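Local coordinates for putative cell adhesion protein (Bacteroides eggerthii, PDB 4GPV) that probably serves as a fimbrial subunit of the FimA-like family, building pili used in adhesion by this gut bacterium, at residues 157-165 / 240-251; 296-306 / 327-338. All coordinates share one frame; numbering follows the deposited sequence. Where two conformers were deposited one is given.

Contact 1: 157-165 / 240-251; sequences AAKIQLIVK and NAGSTVFNHFYT
Ile160 and Thr251 meet through their methyl ends, CD1 of Ile160 lying 3.7 Å from CG2 of Thr251. With CG1 of Ile160 anti to the carbonyl carbon (chi1 -61°), CD1 stands off the sheet and leans diagonally to Thr251, the partner of Ala158, while the backbone of Ile160 pairs with Phe249. The Ile160-Phe249 pair is closed from both directions, N of Ile160 standing 2.8 Å from O of Phe249; Ala158 and Thr251 make a second such pair. Between them Lys159 and Tyr250 form a non-hydrogen-bonded pair on the other face, where the lysine chain runs beside the phenol ring before NZ turns to salt bridges with Asp41 and Glu43. Leu162 sits where the pairing gives out: its N still bonds to O of Asn247, but its O takes the N-H of Phe246, at 2.7 Å and nearly in line with the C=O. CB of Leu162 packs against OD1 of Asn247 (3.5 Å), whose ND2 binds Asp230. Ile160, Leu162, Phe249 and Thr251 face the second sheet, touching Ala183, Ala188 and Leu263, an arrangement consistent with the beta sandwich of the transthyretin-like clan. Farther on, the incoming chain makes a type I turn from Asn240 to Ser243, and Asn240 ties this loop to the strand. Its ND2 gives one proton to O of Val164 at 2.9 Å, from above the carbonyl plane, and the other to O of Thr244 at 3.0 Å, while OD1 accepts from N and OG1 of Thr244. An alanine here would strip away all four bonds, and O of Val164 would probably lose its tie to the loop, leaving the turn freer to move. Ile163 lies against this loop, its side chain crossing that of Val245 at about a right angle, with CG1 of Ile163 3.8 Å from CG2 of Val245.

Contact 2: 296-306 / 327-338; sequences GKSYTVTVTLN and SSIEVTVTAAQW
Val301 faces Val333 and reaches diagonally to Val331: the side chains of Val301 and Val331 cross obliquely, CG1 of one 3.8 Å from CG1 of the other, while CG2 of Val301 lies alongside CG2 of Val333, a looser fit at 4.2 Å. Val303 continues the row toward Val331 and Ile329, and Leu305 brings CD2 to CG1 of Ile329. At the other end Tyr299 brings CE2 to 3.6 Å from CB of Ala335, the methyl approaching the ring obliquely. The other face is mostly polar, with threonines, Ser298 and Glu330. There a water is hydrogen-bonded to OG1 of Thr302 at 2.7 Å and donates to O of Thr300; its bond to OG1 of Thr332 belongs to one of two conformers. All of this rides on an antiparallel beta pairing with two backbone hydrogen bonds at each of the pairs Ser298-Ala336, Thr300-Thr334, Thr302-Thr332 and Thr304-Glu330. Its two faces suit a sandwich domain of the FimA-like kind: the apolar row packs on Leu263, Tyr280 and Ile282 of the second sheet, and the threonines turn to the other side. Gly296, with its positive phi of 72°, starts the pairing by accepting the N-H of Trp338 on its O, at 2.8 Å but well above the carbonyl plane. Trp338 brings CB within 3.9 Å of CB of Ser298; with CG anti to the backbone N (chi1 -169°), the indole then leads off from the facing strand. Outer partners set these groups: the indole stacks on Phe155 and its NE1 bonds to Glu43, OG of Ser298 bonds to Asp41, and the hydroxyl of Tyr299 bonds to the backbone N of Glu294. Lys297, lying beside Gln337, carries NZ to a salt bridge with Glu294.

Overall arrangement
From the N terminus, the chain first lays down strands 18-24 and 40-46 and reaches 157-165 on the long strand 146-169. The next 74 residues, including strand 176-193 of the second sheet, form the loop that contact 1 closes when 240-251 returns. Strands 262-271 and 274-283 follow in the second sheet before 296-306 begins a shorter loop of 20 residues, closed by contact 2. The loops are in series, neither enclosing nor crossing the other. In space they join: strand 297-306 runs parallel to 146-169, with O of Lys159 2.8 Å from N of Tyr299. Strand 329-343 later pairs with 40-46, returning to the early chain.

Contact 1: 157-165 / 240-251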
# COMPACT_ATOMS: atom_id res chain seq x y z
N ALA A 157 -1.74 -3.63 -1.66
CA ALA A 157 -1.23 -2.51 -0.85
C ALA A 157 -1.85 -2.45 0.56
O ALA A 157 -2.79 -3.17 0.90
CB ALA A 157 -1.50 -1.20 -1.58
N ALA A 158 -1.32 -1.51 1.36
CA ALA A 158 -1.84 -1.04 2.63
C ALA A 158 -2.23 0.42 2.43
O ALA A 158 -1.73 1.09 1.51
CB ALA A 158 -0.75 -1.17 3.72
N LYS A 159 -3.07 0.94 3.30
CA LYS A 159 -3.49 2.33 3.24
C LYS A 159 -3.13 3.00 4.56
O LYS A 159 -3.33 2.40 5.63
CB LYS A 159 -5.02 2.37 3.01
CG LYS A 159 -5.59 3.77 2.87
CD LYS A 159 -7.07 3.67 2.43
CE LYS A 159 -8.06 3.94 3.50
NZ LYS A 159 -9.46 3.82 2.98
N ILE A 160 -2.60 4.23 4.49
CA ILE A 160 -2.24 4.99 5.70
C ILE A 160 -3.00 6.31 5.66
O ILE A 160 -2.82 7.05 4.71
CB ILE A 160 -0.70 5.22 5.80
CG1 ILE A 160 0.05 3.87 5.87
CG2 ILE A 160 -0.36 6.11 7.04
CD1 ILE A 160 1.57 4.01 5.64
N GLN A 161 -3.82 6.61 6.69
CA GLN A 161 -4.57 7.87 6.76
C GLN A 161 -4.00 8.72 7.88
O GLN A 161 -3.65 8.18 8.93
CB GLN A 161 -6.06 7.61 7.07
CG GLN A 161 -6.83 7.13 5.85
CD GLN A 161 -8.23 6.71 6.22
OE1 GLN A 161 -8.46 5.64 6.79
NE2 GLN A 161 -9.19 7.55 5.90
N LEU A 162 -3.98 10.06 7.69
CA LEU A 162 -3.47 10.97 8.71
C LEU A 162 -4.56 11.91 9.19
O LEU A 162 -5.23 12.56 8.38
CB LEU A 162 -2.27 11.77 8.14
CG LEU A 162 -1.73 12.89 9.01
CD1 LEU A 162 -1.16 12.33 10.33
CD2 LEU A 162 -0.69 13.72 8.26
N ILE A 163 -4.74 11.97 10.53
CA ILE A 163 -5.62 12.91 11.24
C ILE A 163 -4.71 13.83 12.07
O ILE A 163 -3.98 13.33 12.93
CB ILE A 163 -6.67 12.17 12.12
CG1 ILE A 163 -7.63 11.33 11.26
CG2 ILE A 163 -7.47 13.14 13.00
CD1 ILE A 163 -8.46 10.36 12.06
N VAL A 164 -4.77 15.16 11.84
CA VAL A 164 -3.96 16.11 12.56
C VAL A 164 -4.84 16.91 13.51
O VAL A 164 -5.86 17.44 13.08
CB VAL A 164 -3.19 17.03 11.60
CG1 VAL A 164 -2.34 18.06 12.37
CG2 VAL A 164 -2.31 16.21 10.65
N LYS A 165 -4.49 16.92 14.79
CA LYS A 165 -5.15 17.76 15.81
C LYS A 165 -4.11 18.75 16.24
O LYS A 165 -3.18 18.39 16.95
CB LYS A 165 -5.70 16.91 16.97
CG LYS A 165 -6.82 16.01 16.50
CD LYS A 165 -7.28 15.04 17.54
CE LYS A 165 -8.31 14.12 16.94
NZ LYS A 165 -9.05 13.36 17.99
N ASN A 240 -9.28 20.50 14.96
CA ASN A 240 -9.92 19.38 14.31
C ASN A 240 -10.69 18.50 15.31
O ASN A 240 -10.41 17.29 15.44
CB ASN A 240 -8.86 18.56 13.54
CG ASN A 240 -9.41 17.50 12.64
OD1 ASN A 240 -10.63 17.45 12.36
ND2 ASN A 240 -8.51 16.61 12.16
N ALA A 241 -11.64 19.12 16.03
CA ALA A 241 -12.47 18.44 17.03
C ALA A 241 -13.23 17.24 16.43
O ALA A 241 -13.50 16.28 17.15
CB ALA A 241 -13.46 19.41 17.65
N GLY A 242 -13.54 17.30 15.13
CA GLY A 242 -14.24 16.26 14.40
C GLY A 242 -13.39 15.10 13.91
O GLY A 242 -13.94 14.15 13.37
N SER A 243 -12.04 15.16 14.08
CA SER A 243 -11.08 14.11 13.66
C SER A 243 -11.18 13.82 12.16
O SER A 243 -11.10 12.66 11.75
CB SER A 243 -11.28 12.81 14.46
OG SER A 243 -11.14 13.04 15.86
N THR A 244 -11.32 14.87 11.35
CA THR A 244 -11.35 14.67 9.89
C THR A 244 -9.94 14.26 9.39
O THR A 244 -8.91 14.70 9.93
CB THR A 244 -11.87 15.92 9.16
OG1 THR A 244 -10.88 16.94 9.20
CG2 THR A 244 -13.18 16.43 9.73
N VAL A 245 -9.91 13.45 8.32
CA VAL A 245 -8.67 12.95 7.73
C VAL A 245 -8.09 14.01 6.79
O VAL A 245 -8.81 14.55 5.93
CB VAL A 245 -8.96 11.59 7.01
CG1 VAL A 245 -7.78 11.14 6.14
CG2 VAL A 245 -9.36 10.50 8.00
N PHE A 246 -6.79 14.29 6.92
CA PHE A 246 -6.13 15.26 6.05
C PHE A 246 -5.78 14.64 4.68
O PHE A 246 -5.97 15.28 3.64
CB PHE A 246 -4.84 15.79 6.70
CG PHE A 246 -4.03 16.66 5.75
CD1 PHE A 246 -4.51 17.92 5.36
CD2 PHE A 246 -2.83 16.22 5.22
CE1 PHE A 246 -3.78 18.72 4.47
CE2 PHE A 246 -2.13 17.00 4.29
CZ PHE A 246 -2.61 18.25 3.92
N ASN A 247 -5.19 13.44 4.70
CA ASN A 247 -4.82 12.76 3.45
C ASN A 247 -4.64 11.27 3.73
O ASN A 247 -4.70 10.82 4.88
CB ASN A 247 -3.54 13.37 2.85
CG ASN A 247 -2.23 13.00 3.56
OD1 ASN A 247 -2.19 12.75 4.77
ND2 ASN A 247 -1.14 12.91 2.82
N HIS A 248 -4.32 10.52 2.68
CA HIS A 248 -3.98 9.12 2.81
C HIS A 248 -2.93 8.79 1.76
O HIS A 248 -2.84 9.49 0.74
CB HIS A 248 -5.23 8.23 2.68
CG HIS A 248 -5.84 8.23 1.33
ND1 HIS A 248 -6.78 9.17 0.97
CD2 HIS A 248 -5.62 7.41 0.28
CE1 HIS A 248 -7.09 8.91 -0.28
NE2 HIS A 248 -6.42 7.85 -0.75
N PHE A 249 -2.16 7.73 2.02
CA PHE A 249 -1.19 7.20 1.06
C PHE A 249 -1.41 5.72 0.92
O PHE A 249 -1.82 5.06 1.88
CB PHE A 249 0.26 7.43 1.55
CG PHE A 249 0.73 8.86 1.61
CD1 PHE A 249 0.92 9.60 0.44
CD2 PHE A 249 1.07 9.45 2.82
CE1 PHE A 249 1.38 10.92 0.49
CE2 PHE A 249 1.57 10.75 2.87
CZ PHE A 249 1.72 11.48 1.71
N TYR A 250 -1.14 5.18 -0.27
CA TYR A 250 -1.10 3.74 -0.48
C TYR A 250 0.35 3.34 -0.47
O TYR A 250 1.19 4.06 -1.04
CB TYR A 250 -1.73 3.33 -1.84
CG TYR A 250 -3.15 3.78 -1.96
CD1 TYR A 250 -4.15 3.26 -1.13
CD2 TYR A 250 -3.51 4.76 -2.88
CE1 TYR A 250 -5.47 3.71 -1.22
CE2 TYR A 250 -4.83 5.19 -3.00
CZ TYR A 250 -5.80 4.67 -2.16
OH TYR A 250 -7.08 5.14 -2.28
N THR A 251 0.67 2.21 0.14
CA THR A 251 2.08 1.79 0.15
C THR A 251 2.14 0.28 0.18
O THR A 251 1.11 -0.36 0.36
CB THR A 251 2.82 2.43 1.37
OG1 THR A 251 4.23 2.20 1.22
CG2 THR A 251 2.35 1.86 2.72
O HOH W 1 -1.47 9.79 5.44
O HOH W 2 -6.49 16.06 9.73
O HOH W 3 -11.27 15.11 17.82

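Contact 2: 296-306 / 327-338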
# COMPACT_ATOMS: atom_id res chain seq x y z
N GLY A 296 -3.08 -5.20 2.89
CA GLY A 296 -4.46 -5.46 3.28
C GLY A 296 -4.85 -4.91 4.64
O GLY A 296 -5.84 -5.36 5.23
N LYS A 297 -4.07 -3.96 5.15
CA LYS A 297 -4.41 -3.28 6.42
C LYS A 297 -4.55 -1.80 6.15
O LYS A 297 -3.89 -1.25 5.26
CB LYS A 297 -3.34 -3.54 7.50
CG LYS A 297 -3.25 -5.02 7.91
CD LYS A 297 -3.75 -5.27 9.31
CE LYS A 297 -3.69 -6.75 9.63
NZ LYS A 297 -3.06 -7.02 10.96
N SER A 298 -5.39 -1.15 6.94
CA SER A 298 -5.69 0.26 6.83
C SER A 298 -5.30 0.91 8.16
O SER A 298 -5.87 0.56 9.19
CB SER A 298 -7.18 0.43 6.52
OG SER A 298 -7.58 1.79 6.56
N TYR A 299 -4.29 1.79 8.15
CA TYR A 299 -3.77 2.41 9.38
C TYR A 299 -4.29 3.81 9.51
O TYR A 299 -4.21 4.59 8.56
CB TYR A 299 -2.21 2.45 9.36
CG TYR A 299 -1.62 1.06 9.23
CD1 TYR A 299 -1.44 0.47 7.98
CD2 TYR A 299 -1.33 0.30 10.36
CE1 TYR A 299 -0.95 -0.82 7.85
CE2 TYR A 299 -0.83 -1.01 10.24
CZ TYR A 299 -0.65 -1.56 8.98
OH TYR A 299 -0.24 -2.86 8.81
N THR A 300 -4.75 4.13 10.69
CA THR A 300 -5.20 5.49 10.99
C THR A 300 -4.21 6.08 12.00
O THR A 300 -3.98 5.51 13.08
CB THR A 300 -6.64 5.52 11.48
OG1 THR A 300 -7.51 5.03 10.46
CG2 THR A 300 -7.06 6.93 11.89
N VAL A 301 -3.55 7.17 11.60
CA VAL A 301 -2.57 7.82 12.45
C VAL A 301 -3.13 9.14 12.90
O VAL A 301 -3.39 9.97 12.03
CB VAL A 301 -1.23 8.04 11.70
CG1 VAL A 301 -0.21 8.77 12.59
CG2 VAL A 301 -0.66 6.73 11.15
N THR A 302 -3.34 9.33 14.22
CA THR A 302 -3.79 10.63 14.77
C THR A 302 -2.61 11.27 15.45
O THR A 302 -2.01 10.69 16.34
CB THR A 302 -4.98 10.46 15.72
OG1 THR A 302 -5.95 9.60 15.11
CG2 THR A 302 -5.62 11.80 16.11
N VAL A 303 -2.25 12.48 15.00
CA VAL A 303 -1.11 13.23 15.54
C VAL A 303 -1.68 14.46 16.22
O VAL A 303 -2.36 15.25 15.56
CB VAL A 303 -0.14 13.61 14.38
CG1 VAL A 303 1.07 14.40 14.91
CG2 VAL A 303 0.32 12.37 13.62
N THR A 304 -1.46 14.60 17.55
CA THR A 304 -1.89 15.76 18.32
C THR A 304 -0.63 16.54 18.60
O THR A 304 0.27 16.01 19.26
CB THR A 304 -2.68 15.36 19.58
OG1 THR A 304 -3.80 14.58 19.18
CG2 THR A 304 -3.17 16.56 20.39
N LEU A 305 -0.59 17.79 18.14
CA LEU A 305 0.55 18.68 18.34
C LEU A 305 0.23 19.76 19.36
O LEU A 305 -0.87 20.28 19.33
CB LEU A 305 0.86 19.35 17.00
CG LEU A 305 1.16 18.42 15.84
CD1 LEU A 305 1.44 19.21 14.60
CD2 LEU A 305 2.34 17.48 16.17
N ASN A 306 1.17 20.11 20.23
CA ASN A 306 0.91 21.22 21.14
C ASN A 306 2.21 21.97 21.42
O ASN A 306 3.27 21.57 20.93
CB ASN A 306 0.19 20.77 22.43
CG ASN A 306 1.08 20.24 23.53
OD1 ASN A 306 2.01 19.49 23.29
ND2 ASN A 306 0.77 20.57 24.78
N SER A 327 6.49 15.64 24.90
CA SER A 327 5.12 15.99 25.30
C SER A 327 4.38 16.74 24.18
O SER A 327 3.15 16.71 24.12
CB SER A 327 5.17 16.84 26.57
OG SER A 327 6.01 17.97 26.38
N SER A 328 5.15 17.41 23.31
CA SER A 328 4.68 18.24 22.20
C SER A 328 4.04 17.43 21.04
O SER A 328 3.35 18.02 20.20
CB SER A 328 5.83 19.06 21.65
OG SER A 328 6.87 18.20 21.20
N ILE A 329 4.35 16.12 20.96
CA ILE A 329 3.80 15.24 19.92
C ILE A 329 3.16 14.04 20.61
O ILE A 329 3.83 13.34 21.36
CB ILE A 329 4.88 14.78 18.88
CG1 ILE A 329 5.67 15.97 18.30
CG2 ILE A 329 4.23 13.95 17.76
CD1 ILE A 329 6.98 15.60 17.52
N GLU A 330 1.86 13.82 20.36
CA GLU A 330 1.11 12.67 20.86
C GLU A 330 0.60 11.93 19.64
O GLU A 330 -0.05 12.56 18.79
CB GLU A 330 -0.06 13.09 21.77
CG GLU A 330 -0.87 11.91 22.31
CD GLU A 330 -2.36 12.14 22.46
OE1 GLU A 330 -2.76 13.13 23.12
OE2 GLU A 330 -3.14 11.29 21.96
N VAL A 331 0.91 10.63 19.51
CA VAL A 331 0.51 9.86 18.32
C VAL A 331 -0.20 8.58 18.71
O VAL A 331 0.26 7.86 19.61
CB VAL A 331 1.72 9.51 17.38
CG1 VAL A 331 1.23 8.79 16.11
CG2 VAL A 331 2.53 10.74 16.98
N THR A 332 -1.33 8.30 18.04
CA THR A 332 -2.04 7.03 18.19
C THR A 332 -2.06 6.39 16.83
O THR A 332 -2.28 7.09 15.82
CB THR A 332 -3.44 7.11 18.80
OG1 THR A 332 -4.36 7.65 17.85
CG2 THR A 332 -3.48 7.84 20.16
N VAL A 333 -1.79 5.09 16.77
CA VAL A 333 -1.83 4.35 15.49
C VAL A 333 -2.74 3.18 15.69
O VAL A 333 -2.53 2.38 16.62
CB VAL A 333 -0.46 3.89 14.93
CG1 VAL A 333 -0.61 3.18 13.57
CG2 VAL A 333 0.51 5.05 14.81
N THR A 334 -3.77 3.08 14.87
CA THR A 334 -4.66 1.93 14.92
C THR A 334 -4.62 1.25 13.56
O THR A 334 -4.41 1.92 12.53
CB THR A 334 -6.07 2.24 15.39
OG1 THR A 334 -6.69 3.14 14.47
CG2 THR A 334 -6.12 2.76 16.84
N ALA A 335 -4.80 -0.06 13.55
CA ALA A 335 -4.78 -0.84 12.32
C ALA A 335 -6.10 -1.54 12.18
O ALA A 335 -6.58 -2.12 13.16
CB ALA A 335 -3.65 -1.85 12.34
N ALA A 336 -6.69 -1.51 11.00
CA ALA A 336 -7.93 -2.22 10.73
C ALA A 336 -7.73 -3.09 9.50
O ALA A 336 -6.81 -2.84 8.69
CB ALA A 336 -9.08 -1.24 10.50
N GLN A 337 -8.52 -4.15 9.38
CA GLN A 337 -8.47 -4.95 8.17
C GLN A 337 -8.98 -4.09 7.03
O GLN A 337 -10.03 -3.45 7.19
CB GLN A 337 -9.34 -6.22 8.32
CG GLN A 337 -8.82 -7.21 9.37
CD GLN A 337 -7.46 -7.83 9.11
OE1 GLN A 337 -6.73 -8.17 10.05
NE2 GLN A 337 -7.08 -8.05 7.86
N TRP A 338 -8.24 -4.01 5.92
CA TRP A 338 -8.68 -3.26 4.75
C TRP A 338 -9.35 -4.26 3.83
O TRP A 338 -8.70 -5.12 3.25
CB TRP A 338 -7.47 -2.55 4.09
CG TRP A 338 -7.84 -1.54 3.04
CD1 TRP A 338 -8.99 -0.79 2.97
CD2 TRP A 338 -6.97 -1.03 2.02
NE1 TRP A 338 -8.93 0.05 1.88
CE2 TRP A 338 -7.70 -0.05 1.30
CE3 TRP A 338 -5.67 -1.38 1.58
CZ2 TRP A 338 -7.16 0.61 0.18
CZ3 TRP A 338 -5.15 -0.73 0.46
CH2 TRP A 338 -5.88 0.27 -0.20
O HOH W 4 -5.29 6.94 15.32
O HOH W 5 -3.13 11.86 19.08